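Local atomic coordinates of 3'-5' exonuclease crn-4 (Caenorhabditis elegans, PDB entry 5DK5), a protein that degrades RNA and DNA from the 3' end as a metal-dependent, homodimeric DEDDh-family exonuclease and takes part in apoptotic DNA degradation. Residues B[24-28]-B[125-130]; B[93-97]-B[133-139]; B[145-150]-B[212-218]. All blocks are in the same frame, centred on the assembly; numbering follows the deposited sequence.

In the fold
All three contacts involve the central mixed sheet of the exonuclease fold or the helix 124-136 packed on it. Contact 1 sets the start of that helix against strand 20-28, which carries the magnesium ligands Asp25 and Glu27; contact 2 uses its end, against the start of helix 95-109. Their centres lie about 13 Å apart and their segments alternate along the chain. Contact 3 follows both in sequence and pairs strand 147-150 with strand 216-219. Its centre is about 13 Å from that of contact 1 and about 22 Å from that of contact 2. Leu126 and Met134 both pack on Phe145, so one helix links the metal-bearing strand, helix 95-109 and the zinc-side part of the sheet.

Contact 1 of 3, residues B[24-28]-B[125-130]; sequences LDFET and DLWRIA. With IPA (isopropyl alcohol), chain M.
The carboxylate of Asp125 accepts the one direct hydrogen bond between strand 24-28 and helix 125-130: Phe26 N donates to Asp125 OD2 at 2.9 Å, almost straight (175°), meeting the oxygen nearly along its C-O bond. A second polar link runs through a water, which donates to Thr28 OG1 at 2.7 Å and accepts from Arg128 NH2. Arg128 NH1 also donates to an isopropyl alcohol, probably from the crystallisation liquor.

Among the apolar contacts, Ile129 CG2 lies 3.7 Å from Phe26 CB, the side chains alongside and pointing opposite ways. Thr28 and Ile129 meet tip to tip, their CG2 methyls a tight 3.5 Å apart; with Thr28 OG1 at chi1 73°, CG2 falls anti to the carbonyl carbon and faces the helix while OG1 takes the water. At the rim of the Phe26 ring, Leu126 CD2 approaches CE2 at 4.2 Å, and Leu24 CD2 touches the same leucine methyl.

Asp25 and Glu27, both magnesium ligands, leave the strand on the side away from the helix. Asp25 OD2 is nevertheless 4.2 Å from Asp125 OD2, so the helix adds a buried carboxylate beside the metal site, and the bond from Phe26 N ties the Asp125 carboxylate to the backbone between the two ligands.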
loop_
_atom_site.group_PDB
_atom_site.type_symbol
_atom_site.label_atom_id
_atom_site.label_comp_id
_atom_site.label_asym_id
_atom_site.label_seq_id
_atom_site.Cartn_x
_atom_site.Cartn_y
_atom_site.Cartn_z
ATOM N N LEU B 24 -17.380 -6.920 18.768
ATOM C CA LEU B 24 -16.623 -7.150 17.541
ATOM C C LEU B 24 -15.764 -5.945 17.165
ATOM O O LEU B 24 -16.156 -4.800 17.387
ATOM C CB LEU B 24 -17.584 -7.491 16.400
ATOM C CG LEU B 24 -16.997 -7.643 14.997
ATOM C CD1 LEU B 24 -17.765 -8.707 14.231
ATOM C CD2 LEU B 24 -17.038 -6.325 14.235
ATOM N N ASP B 25 -14.597 -6.213 16.583
ATOM C CA ASP B 25 -13.691 -5.153 16.153
ATOM C C ASP B 25 -12.836 -5.569 14.960
ATOM O O ASP B 25 -12.161 -6.598 14.996
ATOM C CB ASP B 25 -12.777 -4.730 17.300
ATOM C CG ASP B 25 -11.852 -3.594 16.915
ATOM O OD1 ASP B 25 -10.791 -3.858 16.313
ATOM O OD2 ASP B 25 -12.190 -2.433 17.213
ATOM N N PHE B 26 -12.869 -4.750 13.913
ATOM C CA PHE B 26 -12.013 -4.936 12.748
ATOM C C PHE B 26 -10.952 -3.847 12.688
ATOM O O PHE B 26 -11.221 -2.684 12.988
ATOM C CB PHE B 26 -12.827 -4.918 11.450
ATOM C CG PHE B 26 -13.683 -6.134 11.239
ATOM C CD1 PHE B 26 -13.128 -7.403 11.234
ATOM C CD2 PHE B 26 -15.044 -6.005 11.010
ATOM C CE1 PHE B 26 -13.916 -8.518 11.024
ATOM C CE2 PHE B 26 -15.836 -7.116 10.799
ATOM C CZ PHE B 26 -15.271 -8.375 10.807
ATOM N N GLU B 27 -9.740 -4.241 12.316
ATOM C CA GLU B 27 -8.702 -3.296 11.923
ATOM C C GLU B 27 -8.368 -3.567 10.467
ATOM O O GLU B 27 -8.387 -4.718 10.030
ATOM C CB GLU B 27 -7.465 -3.429 12.810
ATOM C CG GLU B 27 -7.749 -3.199 14.287
ATOM C CD GLU B 27 -8.278 -1.806 14.583
ATOM O OE1 GLU B 27 -7.870 -0.851 13.888
ATOM O OE2 GLU B 27 -9.108 -1.670 15.510
ATOM N N THR B 28 -8.076 -2.505 9.720
ATOM C CA THR B 28 -7.875 -2.616 8.280
ATOM C C THR B 28 -6.575 -1.975 7.818
ATOM O O THR B 28 -5.929 -1.232 8.557
ATOM C CB THR B 28 -9.032 -1.952 7.494
ATOM O OG1 THR B 28 -8.932 -0.525 7.597
ATOM C CG2 THR B 28 -10.390 -2.408 8.021
ATOM N N ASP B 125 -17.431 -0.667 11.587
ATOM C CA ASP B 125 -16.990 -2.060 11.565
ATOM C C ASP B 125 -17.819 -2.943 10.632
ATOM O O ASP B 125 -17.264 -3.729 9.865
ATOM C CB ASP B 125 -17.022 -2.651 12.978
ATOM C CG ASP B 125 -15.952 -2.065 13.881
ATOM O OD1 ASP B 125 -16.229 -1.052 14.557
ATOM O OD2 ASP B 125 -14.833 -2.621 13.918
ATOM N N LEU B 126 -19.141 -2.811 10.693
ATOM C CA LEU B 126 -20.025 -3.698 9.941
ATOM C C LEU B 126 -20.613 -3.044 8.690
ATOM O O LEU B 126 -20.676 -3.674 7.635
ATOM C CB LEU B 126 -21.152 -4.201 10.846
ATOM C CG LEU B 126 -20.718 -5.137 11.982
ATOM C CD1 LEU B 126 -21.924 -5.582 12.789
ATOM C CD2 LEU B 126 -19.959 -6.355 11.461
ATOM N N TRP B 127 -21.042 -1.791 8.791
ATOM C CA TRP B 127 -21.628 -1.123 7.632
ATOM C C TRP B 127 -20.597 -0.878 6.529
ATOM O O TRP B 127 -20.897 -1.065 5.351
ATOM C CB TRP B 127 -22.275 0.205 8.026
ATOM C CG TRP B 127 -22.390 1.144 6.869
ATOM C CD1 TRP B 127 -23.268 1.063 5.828
ATOM C CD2 TRP B 127 -21.583 2.302 6.627
ATOM N NE1 TRP B 127 -23.061 2.103 4.954
ATOM C CE2 TRP B 127 -22.033 2.878 5.422
ATOM C CE3 TRP B 127 -20.527 2.909 7.312
ATOM C CZ2 TRP B 127 -21.462 4.031 4.889
ATOM C CZ3 TRP B 127 -19.962 4.052 6.781
ATOM C CH2 TRP B 127 -20.431 4.602 5.582
ATOM N N ARG B 128 -19.389 -0.460 6.904
ATOM C CA ARG B 128 -18.349 -0.153 5.917
ATOM C C ARG B 128 -17.347 -1.291 5.759
ATOM O O ARG B 128 -17.277 -1.924 4.705
ATOM C CB ARG B 128 -17.605 1.133 6.294
ATOM C CG ARG B 128 -16.484 1.503 5.317
ATOM C CD ARG B 128 -15.913 2.892 5.597
ATOM N NE ARG B 128 -15.247 2.960 6.893
ATOM C CZ ARG B 128 -14.006 2.543 7.128
ATOM N NH1 ARG B 128 -13.276 2.016 6.154
ATOM N NH2 ARG B 128 -13.495 2.649 8.346
ATOM N N ILE B 129 -16.572 -1.543 6.811
ATOM C CA ILE B 129 -15.454 -2.479 6.740
ATOM C C ILE B 129 -15.905 -3.885 6.361
ATOM O O ILE B 129 -15.369 -4.480 5.426
ATOM C CB ILE B 129 -14.688 -2.526 8.080
ATOM C CG1 ILE B 129 -14.030 -1.168 8.337
ATOM C CG2 ILE B 129 -13.646 -3.655 8.079
ATOM C CD1 ILE B 129 -13.328 -1.041 9.679
ATOM N N ALA B 130 -16.882 -4.420 7.085
ATOM C CA ALA B 130 -17.367 -5.760 6.791
ATOM C C ALA B 130 -17.939 -5.804 5.380
ATOM O O ALA B 130 -17.534 -6.630 4.569
ATOM C CB ALA B 130 -18.409 -6.197 7.805
HETATM C C1 IPA M . -13.380 0.940 1.316
HETATM C C2 IPA M . -14.166 2.172 1.706
HETATM C C3 IPA M . -15.645 1.866 1.627
HETATM O O2 IPA M . -13.825 2.536 3.024
HETATM O O HOH W 1 -10.653 1.562 8.090
#

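Contact 2 of 3, residues B[93-97]-B[133-139]; sequences DTFDV and QMKLSNI
Phe95 lays one face of its ring on the side chain of Gln133. Gln133 CG sits 3.4 Å from the ring centroid and only 6° off the ring normal, a CH-pi contact centred on the aromatic face. The two side chains overlap head to tail. The amide stays in the layer above the ring, its plane tilted 26° from the ring's, and passes over the Phe95 CG-CB end, where Gln133 NE2 is 3.8 Å from Phe95 CB. The bend of Gln133 at chi2 (62°) turns the amide along its own helix toward the C-terminal end, where NE2 donates to Ser137 OG at 3.0 Å with the hydroxyl close to the amide plane. Gln133 OE1 accepts from Val41 N, so both the oxygen and the nitrogen of the amide are engaged, which fixes its rotation.

Met134 comes to the ring from a different direction. Its chain lies at about a right angle to Phe95, and SD stands at the ring edge, 5.3 Å from the centroid, in a Met-aromatic contact. Ser137 OG approaches Phe95 CD2 at 3.4 Å, and Ile139 CD1 reaches Phe95 CE2 at 4.2 Å; the same methyl also lies against the backbone of Asp96. A water at 2.8 Å from Ser137 OG makes a weak further bond to Asp96 OD1, bridging the more exposed side of the contact.

Phe95 begins helix 95-109, and its partners belong to the last turn of helix 124-136 and the chain just after it, where Asn138 closes the helix with a Schellman motif and the backbone turns to present Ile139. Tyr99, one turn further along helix 95-109, touches both Met134 and Ile139, while Met134 also packs on Phe145, just before strand 147-150.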
loop_
_atom_site.group_PDB
_atom_site.type_symbol
_atom_site.label_atom_id
_atom_site.label_comp_id
_atom_site.label_asym_id
_atom_site.label_seq_id
_atom_site.Cartn_x
_atom_site.Cartn_y
_atom_site.Cartn_z
ATOM N N ASP B 93 -3.634 -15.949 7.352
ATOM C CA ASP B 93 -4.492 -16.438 6.279
ATOM C C ASP B 93 -5.272 -15.274 5.672
ATOM O O ASP B 93 -5.429 -14.229 6.304
ATOM C CB ASP B 93 -5.456 -17.509 6.793
ATOM C CG ASP B 93 -4.749 -18.785 7.214
ATOM O OD1 ASP B 93 -4.218 -19.489 6.329
ATOM O OD2 ASP B 93 -4.736 -19.095 8.426
ATOM N N THR B 94 -5.751 -15.453 4.445
ATOM C CA THR B 94 -6.609 -14.459 3.811
ATOM C C THR B 94 -7.978 -14.459 4.482
ATOM O O THR B 94 -8.316 -15.393 5.208
ATOM C CB THR B 94 -6.772 -14.723 2.308
ATOM O OG1 THR B 94 -7.225 -16.066 2.103
ATOM C CG2 THR B 94 -5.449 -14.522 1.591
ATOM N N PHE B 95 -8.761 -13.414 4.227
ATOM C CA PHE B 95 -10.015 -13.196 4.946
ATOM C C PHE B 95 -11.012 -14.343 4.806
ATOM O O PHE B 95 -11.741 -14.652 5.750
ATOM C CB PHE B 95 -10.677 -11.901 4.473
ATOM C CG PHE B 95 -11.973 -11.601 5.173
ATOM C CD1 PHE B 95 -11.977 -11.021 6.430
ATOM C CD2 PHE B 95 -13.186 -11.905 4.577
ATOM C CE1 PHE B 95 -13.165 -10.746 7.075
ATOM C CE2 PHE B 95 -14.376 -11.633 5.219
ATOM C CZ PHE B 95 -14.365 -11.053 6.470
ATOM N N ASP B 96 -11.053 -14.967 3.634
ATOM C CA ASP B 96 -12.008 -16.042 3.387
ATOM C C ASP B 96 -11.769 -17.218 4.332
ATOM O O ASP B 96 -12.717 -17.842 4.809
ATOM C CB ASP B 96 -11.934 -16.508 1.931
ATOM C CG ASP B 96 -10.529 -16.880 1.503
ATOM O OD1 ASP B 96 -9.575 -16.167 1.883
ATOM O OD2 ASP B 96 -10.381 -17.890 0.781
ATOM N N VAL B 97 -10.503 -17.507 4.611
ATOM C CA VAL B 97 -10.153 -18.587 5.525
ATOM C C VAL B 97 -10.497 -18.209 6.962
ATOM O O VAL B 97 -11.102 -18.993 7.692
ATOM C CB VAL B 97 -8.657 -18.930 5.438
ATOM C CG1 VAL B 97 -8.288 -20.029 6.437
ATOM C CG2 VAL B 97 -8.297 -19.354 4.024
ATOM N N GLN B 133 -15.236 -5.617 2.630
ATOM C CA GLN B 133 -14.409 -6.817 2.627
ATOM C C GLN B 133 -15.181 -8.005 2.055
ATOM O O GLN B 133 -14.611 -8.843 1.353
ATOM C CB GLN B 133 -13.918 -7.134 4.042
ATOM C CG GLN B 133 -13.017 -8.357 4.142
ATOM C CD GLN B 133 -11.730 -8.202 3.359
ATOM O OE1 GLN B 133 -10.854 -7.417 3.728
ATOM N NE2 GLN B 133 -11.607 -8.949 2.268
ATOM N N MET B 134 -16.476 -8.071 2.353
ATOM C CA MET B 134 -17.327 -9.141 1.836
ATOM C C MET B 134 -17.391 -9.079 0.314
ATOM O O MET B 134 -17.443 -10.110 -0.355
ATOM C CB MET B 134 -18.742 -9.051 2.417
ATOM C CG MET B 134 -18.861 -9.402 3.897
ATOM S SD MET B 134 -18.300 -11.045 4.352
ATOM C CE MET B 134 -18.574 -10.969 6.117
ATOM N N LYS B 135 -17.388 -7.865 -0.227
ATOM C CA LYS B 135 -17.404 -7.671 -1.672
ATOM C C LYS B 135 -16.095 -8.150 -2.284
ATOM O O LYS B 135 -16.098 -8.845 -3.299
ATOM C CB LYS B 135 -17.640 -6.199 -2.019
ATOM C CG LYS B 135 -17.674 -5.897 -3.517
ATOM C CD LYS B 135 -18.886 -6.527 -4.181
ATOM C CE LYS B 135 -18.982 -6.155 -5.649
ATOM N NZ LYS B 135 -17.837 -6.688 -6.432
ATOM N N LEU B 136 -14.978 -7.769 -1.667
ATOM C CA LEU B 136 -13.664 -8.190 -2.142
ATOM C C LEU B 136 -13.551 -9.710 -2.157
ATOM O O LEU B 136 -13.011 -10.294 -3.096
ATOM C CB LEU B 136 -12.553 -7.603 -1.266
ATOM C CG LEU B 136 -12.401 -6.082 -1.221
ATOM C CD1 LEU B 136 -11.201 -5.713 -0.366
ATOM C CD2 LEU B 136 -12.267 -5.500 -2.617
ATOM N N SER B 137 -14.069 -10.344 -1.111
ATOM C CA SER B 137 -13.975 -11.790 -0.959
ATOM C C SER B 137 -15.125 -12.518 -1.648
ATOM O O SER B 137 -15.176 -13.748 -1.647
ATOM C CB SER B 137 -13.947 -12.153 0.523
ATOM O OG SER B 137 -12.918 -11.443 1.189
ATOM N N ASN B 138 -16.041 -11.755 -2.237
ATOM C CA ASN B 138 -17.229 -12.316 -2.875
ATOM C C ASN B 138 -18.009 -13.216 -1.918
ATOM O O ASN B 138 -18.430 -14.316 -2.280
ATOM C CB ASN B 138 -16.848 -13.096 -4.134
ATOM C CG ASN B 138 -18.059 -13.478 -4.970
ATOM O OD1 ASN B 138 -19.102 -12.829 -4.901
ATOM N ND2 ASN B 138 -17.930 -14.546 -5.748
ATOM N N ILE B 139 -18.185 -12.739 -0.690
ATOM C CA ILE B 139 -18.961 -13.454 0.312
ATOM C C ILE B 139 -20.264 -12.709 0.564
ATOM O O ILE B 139 -20.290 -11.480 0.616
ATOM C CB ILE B 139 -18.183 -13.612 1.632
ATOM C CG1 ILE B 139 -16.839 -14.297 1.364
ATOM C CG2 ILE B 139 -19.005 -14.411 2.649
ATOM C CD1 ILE B 139 -15.963 -14.462 2.590
HETATM O O HOH W 2 -10.885 -13.226 0.632
#

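Contact 3 of 3, residues B[145-150]-B[212-218]; sequences FRQYIN and VTVNELL. With IPA (isopropyl alcohol), chain L.
Gln147 and Leu217 form a non-hydrogen-bonded pair, and Tyr148 and Glu216 a hydrogen-bonded one, where the antiparallel strands 147-150 and 216-218 meet at 145°. Leu218 N donates to Arg146 O at 2.8 Å and Tyr148 N to Glu216 O at 3.2 Å, whereas the bonds to Tyr148 O from Glu216 N and Asn215 N are weak.

Arg146, bent at chi3 (57°), grips Leu218 O side-on: NE and NH2 each lie 3.0 Å from that oxygen, which sits near the guanidinium plane. Tyr148 and Glu216 leave the same face of the sheet. Glu216 CB lies over the tyrosine ring, and its chain runs on, extended, to a carboxylate standing steeply to that ring (planes 75° apart). Glu216 OE1 comes to 2.4 Å from Tyr148 OH, a hydrogen bond whose modelled length is doubtfully short. The other oxygen, OE2, takes Asn150 ND2 from above the carboxylate plane; Asn150 ND2 also donates to O2 of an isopropyl alcohol at 3.3 Å, probably from the crystallisation liquor. Asn215 clasps the Asn150 backbone at two points: OD1 accepts from Asn150 N at 2.8 Å on a lone pair, and ND2 donates to Asn150 O. On the face of Gln147 and Leu217, Leu217 CD2 packs on Gln147 CB at 3.6 Å.

Asn215 and Glu216 both facing Tyr148 make a classic beta bulge. The pairing extends the exonuclease sheet toward strand 253-256, with Arg146 beside the zinc ligands Cys270 and Cys280 and Asn150 capping helix 151-161.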
loop_
_atom_site.group_PDB
_atom_site.type_symbol
_atom_site.label_atom_id
_atom_site.label_comp_id
_atom_site.label_asym_id
_atom_site.label_seq_id
_atom_site.Cartn_x
_atom_site.Cartn_y
_atom_site.Cartn_z
ATOM N N PHE B 145 -24.624 -9.824 10.575
ATOM C CA PHE B 145 -23.887 -8.581 10.354
ATOM C C PHE B 145 -24.807 -7.468 9.841
ATOM O O PHE B 145 -24.381 -6.319 9.706
ATOM C CB PHE B 145 -22.738 -8.787 9.356
ATOM C CG PHE B 145 -21.483 -9.387 9.952
ATOM C CD1 PHE B 145 -21.383 -9.677 11.305
ATOM C CD2 PHE B 145 -20.387 -9.640 9.143
ATOM C CE1 PHE B 145 -20.220 -10.217 11.832
ATOM C CE2 PHE B 145 -19.223 -10.178 9.664
ATOM C CZ PHE B 145 -19.139 -10.467 11.008
ATOM N N ARG B 146 -26.060 -7.808 9.550
ATOM C CA ARG B 146 -27.020 -6.833 9.039
ATOM C C ARG B 146 -27.956 -6.345 10.148
ATOM O O ARG B 146 -28.888 -5.576 9.902
ATOM C CB ARG B 146 -27.816 -7.432 7.879
ATOM C CG ARG B 146 -26.976 -7.628 6.621
ATOM C CD ARG B 146 -27.806 -8.074 5.431
ATOM N NE ARG B 146 -28.893 -7.145 5.137
ATOM C CZ ARG B 146 -29.632 -7.181 4.032
ATOM N NH1 ARG B 146 -29.401 -8.098 3.102
ATOM N NH2 ARG B 146 -30.601 -6.293 3.854
ATOM N N GLN B 147 -27.702 -6.807 11.367
ATOM C CA GLN B 147 -28.298 -6.223 12.560
ATOM C C GLN B 147 -27.247 -6.237 13.660
ATOM O O GLN B 147 -26.517 -7.215 13.814
ATOM C CB GLN B 147 -29.555 -6.982 12.993
ATOM C CG GLN B 147 -29.324 -8.441 13.385
ATOM C CD GLN B 147 -30.510 -9.048 14.113
ATOM O OE1 GLN B 147 -30.341 -9.797 15.076
ATOM N NE2 GLN B 147 -31.718 -8.730 13.656
ATOM N N TYR B 148 -27.149 -5.146 14.409
ATOM C CA TYR B 148 -26.117 -5.040 15.431
ATOM C C TYR B 148 -26.392 -3.899 16.398
ATOM O O TYR B 148 -27.363 -3.158 16.244
ATOM C CB TYR B 148 -24.745 -4.849 14.780
ATOM C CG TYR B 148 -24.641 -3.604 13.934
ATOM C CD1 TYR B 148 -24.969 -3.629 12.584
ATOM C CD2 TYR B 148 -24.210 -2.405 14.481
ATOM C CE1 TYR B 148 -24.874 -2.492 11.805
ATOM C CE2 TYR B 148 -24.111 -1.263 13.712
ATOM C CZ TYR B 148 -24.443 -1.313 12.375
ATOM O OH TYR B 148 -24.349 -0.179 11.601
ATOM N N ILE B 149 -25.520 -3.775 17.393
ATOM C CA ILE B 149 -25.655 -2.764 18.430
ATOM C C ILE B 149 -24.562 -1.711 18.311
ATOM O O ILE B 149 -23.391 -1.985 18.570
ATOM C CB ILE B 149 -25.602 -3.399 19.834
ATOM C CG1 ILE B 149 -26.674 -4.491 19.947
ATOM C CG2 ILE B 149 -25.773 -2.324 20.911
ATOM C CD1 ILE B 149 -26.777 -5.150 21.307
ATOM N N ASN B 150 -24.954 -0.508 17.908
ATOM C CA ASN B 150 -24.052 0.635 17.910
ATOM C C ASN B 150 -24.003 1.210 19.319
ATOM O O ASN B 150 -24.916 1.919 19.742
ATOM C CB ASN B 150 -24.512 1.687 16.902
ATOM C CG ASN B 150 -23.498 2.797 16.706
ATOM O OD1 ASN B 150 -22.741 3.140 17.614
ATOM N ND2 ASN B 150 -23.479 3.368 15.510
ATOM N N VAL B 212 -29.581 -1.804 26.450
ATOM C CA VAL B 212 -28.802 -2.177 25.275
ATOM C C VAL B 212 -29.556 -3.155 24.377
ATOM O O VAL B 212 -29.985 -4.220 24.821
ATOM C CB VAL B 212 -27.451 -2.798 25.690
ATOM C CG1 VAL B 212 -26.604 -3.122 24.469
ATOM C CG2 VAL B 212 -26.703 -1.852 26.621
ATOM N N THR B 213 -29.717 -2.774 23.113
ATOM C CA THR B 213 -30.404 -3.597 22.122
ATOM C C THR B 213 -29.917 -3.242 20.720
ATOM O O THR B 213 -29.254 -2.224 20.531
ATOM C CB THR B 213 -31.934 -3.404 22.177
ATOM O OG1 THR B 213 -32.355 -3.223 23.534
ATOM C CG2 THR B 213 -32.658 -4.602 21.579
ATOM N N VAL B 214 -30.244 -4.084 19.744
ATOM C CA VAL B 214 -30.024 -3.760 18.337
ATOM C C VAL B 214 -30.690 -2.426 18.000
ATOM O O VAL B 214 -31.905 -2.283 18.139
ATOM C CB VAL B 214 -30.576 -4.869 17.410
ATOM C CG1 VAL B 214 -30.595 -4.417 15.948
ATOM C CG2 VAL B 214 -29.762 -6.152 17.565
ATOM N N ASN B 215 -29.887 -1.457 17.564
ATOM C CA ASN B 215 -30.387 -0.126 17.230
ATOM C C ASN B 215 -30.063 0.287 15.794
ATOM O O ASN B 215 -30.460 1.365 15.348
ATOM C CB ASN B 215 -29.823 0.910 18.206
ATOM C CG ASN B 215 -28.312 0.850 18.315
ATOM O OD1 ASN B 215 -27.647 0.133 17.568
ATOM N ND2 ASN B 215 -27.760 1.614 19.250
ATOM N N GLU B 216 -29.343 -0.571 15.076
ATOM C CA GLU B 216 -29.022 -0.320 13.674
ATOM C C GLU B 216 -29.196 -1.580 12.834
ATOM O O GLU B 216 -28.828 -2.679 13.253
ATOM C CB GLU B 216 -27.592 0.212 13.534
ATOM C CG GLU B 216 -27.422 1.644 14.029
ATOM C CD GLU B 216 -26.096 2.262 13.620
ATOM O OE1 GLU B 216 -25.281 1.568 12.977
ATOM O OE2 GLU B 216 -25.869 3.447 13.942
ATOM N N LEU B 217 -29.773 -1.399 11.648
ATOM C CA LEU B 217 -29.997 -2.485 10.702
ATOM C C LEU B 217 -29.433 -2.104 9.339
ATOM O O LEU B 217 -29.357 -0.922 9.003
ATOM C CB LEU B 217 -31.488 -2.798 10.573
ATOM C CG LEU B 217 -32.294 -2.967 11.862
ATOM C CD1 LEU B 217 -33.779 -2.917 11.551
ATOM C CD2 LEU B 217 -31.937 -4.267 12.557
ATOM N N LEU B 218 -29.041 -3.107 8.559
ATOM C CA LEU B 218 -28.578 -2.887 7.195
ATOM C C LEU B 218 -29.645 -3.321 6.197
ATOM O O LEU B 218 -30.001 -4.499 6.125
ATOM C CB LEU B 218 -27.271 -3.640 6.940
ATOM C CG LEU B 218 -26.054 -3.204 7.762
ATOM C CD1 LEU B 218 -24.805 -3.916 7.257
ATOM C CD2 LEU B 218 -25.857 -1.691 7.726
HETATM C C1 IPA L . -22.089 7.232 15.739
HETATM C C2 IPA L . -21.015 6.413 15.060
HETATM C C3 IPA L . -19.981 7.329 14.441
HETATM O O2 IPA L . -21.607 5.637 14.046
#